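Local coordinates for tryptophanyl-tRNA synthetase (PDB 3TZL), which probably catalyses the ATP-dependent attachment of tryptophan to tRNA(Trp), and is seen here with ADP and tryptophan bound, at residues D139-P144 against I170-E175; W93-F98 against L161-E166. All coordinates share one frame; numbering follows the deposited sequence.

Helix 150-167 connects the two contacts: it joins the strands of contact 1 and supplies residues 161-166 to contact 2. Contact 1 sets strand 142-144 and the residues before it beside the loop that leads into strand 175-177. Contact 2 packs the last turns of the helix against the end of helix 87-96. Their centres are 15 Å apart, and they touch directly. Asn-164 OD1 probably accepts hydrogen bonds from Phe-171 N at 2.9 Å and from Ile-170 N at 3.1 Å. Val-163 also packs on the Phe-171 ring. Contact 1 reaches the active site, with the Val-143 side chain about 3 Å from the bound tryptophan. Contact 2 is further out, with the Leu-95 side chain about 11 Å from that ligand.

Contact 1 (D139-P144 against I170-E175)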
# COMPACT_ATOMS: atom_id res chain seq x y z
N ASP B 139 4.43 2.36 -17.78
CA ASP B 139 5.60 2.42 -18.64
C ASP B 139 5.99 3.84 -19.05
O ASP B 139 6.38 4.08 -20.19
CB ASP B 139 5.44 1.53 -19.88
CG ASP B 139 5.65 0.05 -19.57
OD1 ASP B 139 6.81 -0.37 -19.42
OD2 ASP B 139 4.64 -0.67 -19.47
N THR B 140 5.88 4.77 -18.10
CA THR B 140 6.26 6.16 -18.30
C THR B 140 7.70 6.30 -18.77
O THR B 140 8.61 5.73 -18.18
CB THR B 140 6.15 6.91 -16.98
OG1 THR B 140 4.83 6.75 -16.45
CG2 THR B 140 6.45 8.40 -17.19
N ARG B 141 7.91 7.06 -19.84
CA ARG B 141 9.26 7.42 -20.26
C ARG B 141 9.72 8.74 -19.63
O ARG B 141 10.89 8.89 -19.29
CB ARG B 141 9.35 7.53 -21.78
CG ARG B 141 9.23 6.20 -22.49
CD ARG B 141 10.60 5.64 -22.76
NE ARG B 141 11.28 6.41 -23.80
CZ ARG B 141 12.40 6.04 -24.41
NH1 ARG B 141 12.93 6.81 -25.35
NH2 ARG B 141 12.99 4.89 -24.08
N ILE B 142 8.79 9.68 -19.48
CA ILE B 142 9.12 11.06 -19.12
C ILE B 142 8.18 11.52 -18.03
O ILE B 142 6.95 11.42 -18.17
CB ILE B 142 8.92 12.00 -20.33
CG1 ILE B 142 9.76 11.57 -21.53
CG2 ILE B 142 9.24 13.43 -19.96
CD1 ILE B 142 11.24 11.81 -21.40
N VAL B 143 8.74 12.03 -16.94
CA VAL B 143 7.94 12.55 -15.85
C VAL B 143 8.27 14.04 -15.70
O VAL B 143 9.35 14.39 -15.22
CB VAL B 143 8.23 11.79 -14.53
CG1 VAL B 143 7.30 12.23 -13.43
CG2 VAL B 143 8.10 10.28 -14.73
N PRO B 144 7.35 14.92 -16.13
CA PRO B 144 7.59 16.36 -15.96
C PRO B 144 7.41 16.77 -14.51
O PRO B 144 6.31 16.63 -13.99
CB PRO B 144 6.48 17.01 -16.81
CG PRO B 144 5.84 15.91 -17.58
CD PRO B 144 6.07 14.65 -16.80
N ILE B 170 10.69 -5.86 -17.15
CA ILE B 170 9.37 -5.60 -16.62
C ILE B 170 9.01 -4.13 -16.84
O ILE B 170 7.92 -3.81 -17.31
CB ILE B 170 9.27 -5.92 -15.12
CG1 ILE B 170 9.68 -7.36 -14.82
CG2 ILE B 170 7.87 -5.68 -14.63
CD1 ILE B 170 8.97 -8.39 -15.69
N PHE B 171 9.93 -3.24 -16.48
CA PHE B 171 9.64 -1.81 -16.45
C PHE B 171 10.49 -0.98 -17.38
O PHE B 171 11.68 -1.25 -17.58
CB PHE B 171 9.83 -1.25 -15.04
CG PHE B 171 8.80 -1.72 -14.08
CD1 PHE B 171 7.46 -1.61 -14.39
CD2 PHE B 171 9.16 -2.28 -12.86
CE1 PHE B 171 6.50 -2.05 -13.51
CE2 PHE B 171 8.21 -2.73 -11.97
CZ PHE B 171 6.88 -2.62 -12.29
N THR B 172 9.88 0.06 -17.93
CA THR B 172 10.63 1.05 -18.67
C THR B 172 11.32 1.95 -17.65
O THR B 172 10.76 2.24 -16.60
CB THR B 172 9.67 1.87 -19.54
OG1 THR B 172 9.09 1.01 -20.52
CG2 THR B 172 10.41 3.02 -20.22
N LEU B 173 12.54 2.38 -17.94
CA LEU B 173 13.23 3.31 -17.05
C LEU B 173 12.76 4.74 -17.31
O LEU B 173 12.95 5.26 -18.40
CB LEU B 173 14.75 3.22 -17.24
CG LEU B 173 15.35 1.84 -16.96
CD1 LEU B 173 16.89 1.89 -17.12
CD2 LEU B 173 14.94 1.31 -15.58
N PRO B 174 12.14 5.37 -16.32
CA PRO B 174 11.63 6.73 -16.50
C PRO B 174 12.70 7.80 -16.31
O PRO B 174 13.74 7.55 -15.70
CB PRO B 174 10.61 6.84 -15.37
CG PRO B 174 11.21 5.97 -14.28
CD PRO B 174 11.77 4.80 -15.00
N GLU B 175 12.43 8.99 -16.83
CA GLU B 175 13.35 10.12 -16.74
C GLU B 175 12.59 11.37 -16.34
O GLU B 175 11.49 11.63 -16.84
CB GLU B 175 13.99 10.40 -18.10
CG GLU B 175 15.18 9.54 -18.45
CD GLU B 175 16.09 10.25 -19.43
OE1 GLU B 175 16.20 11.49 -19.34
OE2 GLU B 175 16.68 9.56 -20.29
O HOH W 1 7.58 1.09 -16.59
O HOH W 2 8.44 3.62 -16.08
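Thr-172 carries the loop end of this contact, and its side chain crosses that of Asp-139 at about a right angle. Thr-172 CB points toward segment 139-144 and lies 3.6 Å from Asp-139 OD1. The two branches then part. Thr-172 OG1 stands beside its own backbone N (chi1 -65°) and donates a hydrogen bond to Asp-139 OD1 at 2.9 Å, on the anti lone pair. Thr-172 CG2, anti to the backbone N, rests 3.7 Å from Arg-141 CD and close to the carbonyl oxygen of Thr-140. Asp-139 OD1 also takes a weak bond from Thr-172 N, so one oxygen receives the hydroxyl and, weakly, the backbone N-H of Thr-172. The other oxygen, OD2, forms a salt bridge with Lys-312, which would help to keep the carboxylate charged and in place.

Two waters lie in the gap. One accepts from Thr-172 N at 2.9 Å and donates weakly to Asp-139 OD1; the other lies between Thr-140 O and Thr-172 O. Further on, the chains close into a parallel bridge between Ile-142 and Glu-175. Glu-175 N donates to Arg-141 O at 2.9 Å, bent and from above the carbonyl plane. Val-143 N donates to Glu-175 O at 2.8 Å, nearly straight at 165° and in the carbonyl plane. Ile-142 CA adds a CA-H...O contact of 3.3 Å to Glu-175 O. Val-143 CG2 meets Pro-174 CB more loosely, and both side chains pack on Ile-135 of helix 122-137.

Ile-142 also bonds through its backbone to Arg-5 and Leu-7, so strand 142-144 is joined to strand 5-10 as well. With helix 150-167 linking the paired strands, this is a beta-alpha-beta crossover of the class I synthetase Rossmann-type fold, and Val-143 brings it into the tryptophan pocket.

Contact 2 (W93-F98 against L161-E166); sequences WILSQF and LKVNNE
The Phe-98 ring has Val-163 CG2 over one face, and at its edge, near the ring plane, Glu-166 CB lies 3.9 Å from Phe-98 CE1. Trp-167 meets the same ring edge-to-face. The Trp-93 ring has Gln-97 NE2 over its centre, 3.1 Å above the plane. This is helix-end packing within the class I catalytic domain: the end of helix 87-96 and the residues after it lie against the last turns of helix 150-167.

The main interaction is a CH-pi contact. Val-163 CG2 sits 3.7 Å from the centroid of the Phe-98 ring, 21° off the normal and shifted toward the rim. Val-163 CG2 is 3.5 Å from Phe-98 CG. A chi2 of -90° turns the ring plane square to the plane through CA, CB and CG of Phe-98, with CG beside the backbone N. Leu-95 CD2 lies 4.1 Å from Val-163 CG2, so this methyl touches both the ring and the leucine tip.

The second subunit also packs on segment 93-98. Tyr-44 of that subunit meets the Trp-93 ring, and His-122 of that subunit bonds to Ser-96 OG. Gln-97 NE2 donates to Trp-93 O at 2.9 Å, which holds the amide over the indole.

The aliphatic chain of Lys-162 runs past the backbone of Phe-98. It is extended from CB to CE and bends only at chi4 (60°), toward NZ. The extended part puts Lys-162 CD 3.2 Å from Phe-98 O.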
# COMPACT_ATOMS: atom_id res chain seq x y z
N TRP B 93 2.84 -2.17 -2.98
CA TRP B 93 3.31 -3.21 -2.05
C TRP B 93 4.40 -4.09 -2.67
O TRP B 93 5.40 -4.42 -2.03
CB TRP B 93 2.15 -4.08 -1.59
CG TRP B 93 2.58 -5.30 -0.82
CD1 TRP B 93 2.50 -6.60 -1.23
CD2 TRP B 93 3.15 -5.33 0.50
NE1 TRP B 93 2.99 -7.44 -0.26
CE2 TRP B 93 3.39 -6.69 0.82
CE3 TRP B 93 3.49 -4.35 1.44
CZ2 TRP B 93 3.94 -7.10 2.05
CZ3 TRP B 93 4.05 -4.75 2.67
CH2 TRP B 93 4.27 -6.12 2.95
N ILE B 94 4.21 -4.49 -3.92
CA ILE B 94 5.24 -5.27 -4.60
C ILE B 94 6.57 -4.51 -4.71
O ILE B 94 7.62 -5.06 -4.38
CB ILE B 94 4.74 -5.76 -5.96
CG1 ILE B 94 3.71 -6.86 -5.74
CG2 ILE B 94 5.88 -6.29 -6.81
CD1 ILE B 94 2.74 -6.99 -6.87
N LEU B 95 6.52 -3.25 -5.14
CA LEU B 95 7.73 -2.44 -5.26
C LEU B 95 8.45 -2.24 -3.93
O LEU B 95 9.66 -2.05 -3.90
CB LEU B 95 7.41 -1.07 -5.88
CG LEU B 95 6.85 -1.07 -7.31
CD1 LEU B 95 6.78 0.35 -7.86
CD2 LEU B 95 7.70 -1.97 -8.25
N SER B 96 7.71 -2.29 -2.83
CA SER B 96 8.32 -2.08 -1.52
C SER B 96 9.35 -3.17 -1.23
O SER B 96 10.31 -2.94 -0.50
CB SER B 96 7.27 -2.06 -0.42
OG SER B 96 6.53 -0.85 -0.48
N GLN B 97 9.14 -4.35 -1.81
CA GLN B 97 10.04 -5.47 -1.59
C GLN B 97 11.36 -5.24 -2.29
O GLN B 97 12.36 -5.88 -1.97
CB GLN B 97 9.39 -6.77 -2.05
CG GLN B 97 7.90 -6.91 -1.66
CD GLN B 97 7.63 -6.60 -0.19
OE1 GLN B 97 8.49 -6.81 0.68
NE2 GLN B 97 6.45 -6.07 0.09
N PHE B 98 11.35 -4.32 -3.26
CA PHE B 98 12.55 -4.00 -4.02
C PHE B 98 13.09 -2.63 -3.67
O PHE B 98 13.93 -2.09 -4.37
CB PHE B 98 12.24 -4.04 -5.52
CG PHE B 98 11.85 -5.39 -6.03
CD1 PHE B 98 12.82 -6.28 -6.50
CD2 PHE B 98 10.51 -5.76 -6.08
CE1 PHE B 98 12.46 -7.53 -7.00
CE2 PHE B 98 10.14 -7.00 -6.58
CZ PHE B 98 11.11 -7.89 -7.04
N LEU B 161 15.09 -0.62 -11.90
CA LEU B 161 16.32 -1.33 -12.20
C LEU B 161 16.48 -2.58 -11.33
O LEU B 161 16.86 -3.64 -11.83
CB LEU B 161 17.52 -0.40 -12.04
CG LEU B 161 17.83 0.45 -13.27
CD1 LEU B 161 18.72 1.64 -12.90
CD2 LEU B 161 18.50 -0.42 -14.34
N LYS B 162 16.18 -2.45 -10.04
CA LYS B 162 16.23 -3.60 -9.15
C LYS B 162 15.24 -4.68 -9.59
O LYS B 162 15.59 -5.86 -9.65
CB LYS B 162 15.96 -3.18 -7.70
CG LYS B 162 16.49 -4.18 -6.67
CD LYS B 162 16.62 -3.55 -5.28
CE LYS B 162 16.91 -4.57 -4.18
NZ LYS B 162 18.17 -5.30 -4.41
N VAL B 163 14.02 -4.27 -9.93
CA VAL B 163 12.99 -5.22 -10.33
C VAL B 163 13.40 -5.94 -11.62
O VAL B 163 13.32 -7.17 -11.71
CB VAL B 163 11.61 -4.55 -10.50
CG1 VAL B 163 10.64 -5.50 -11.16
CG2 VAL B 163 11.06 -4.08 -9.14
N ASN B 164 13.87 -5.17 -12.60
CA ASN B 164 14.30 -5.70 -13.88
C ASN B 164 15.48 -6.64 -13.72
O ASN B 164 15.62 -7.60 -14.47
CB ASN B 164 14.69 -4.58 -14.86
CG ASN B 164 13.50 -3.77 -15.37
OD1 ASN B 164 12.34 -4.12 -15.14
ND2 ASN B 164 13.79 -2.69 -16.09
N ASN B 165 16.35 -6.35 -12.76
CA ASN B 165 17.49 -7.21 -12.49
C ASN B 165 17.05 -8.58 -11.99
O ASN B 165 17.71 -9.58 -12.24
CB ASN B 165 18.43 -6.58 -11.47
CG ASN B 165 19.58 -5.85 -12.12
OD1 ASN B 165 20.02 -6.21 -13.21
ND2 ASN B 165 20.07 -4.81 -11.45
N GLU B 166 15.93 -8.62 -11.29
CA GLU B 166 15.45 -9.86 -10.70
C GLU B 166 14.52 -10.64 -11.63
O GLU B 166 14.56 -11.88 -11.64
CB GLU B 166 14.77 -9.58 -9.36
CG GLU B 166 14.19 -10.83 -8.69
CD GLU B 166 15.26 -11.74 -8.10
OE1 GLU B 166 16.40 -11.28 -7.92
OE2 GLU B 166 14.95 -12.91 -7.82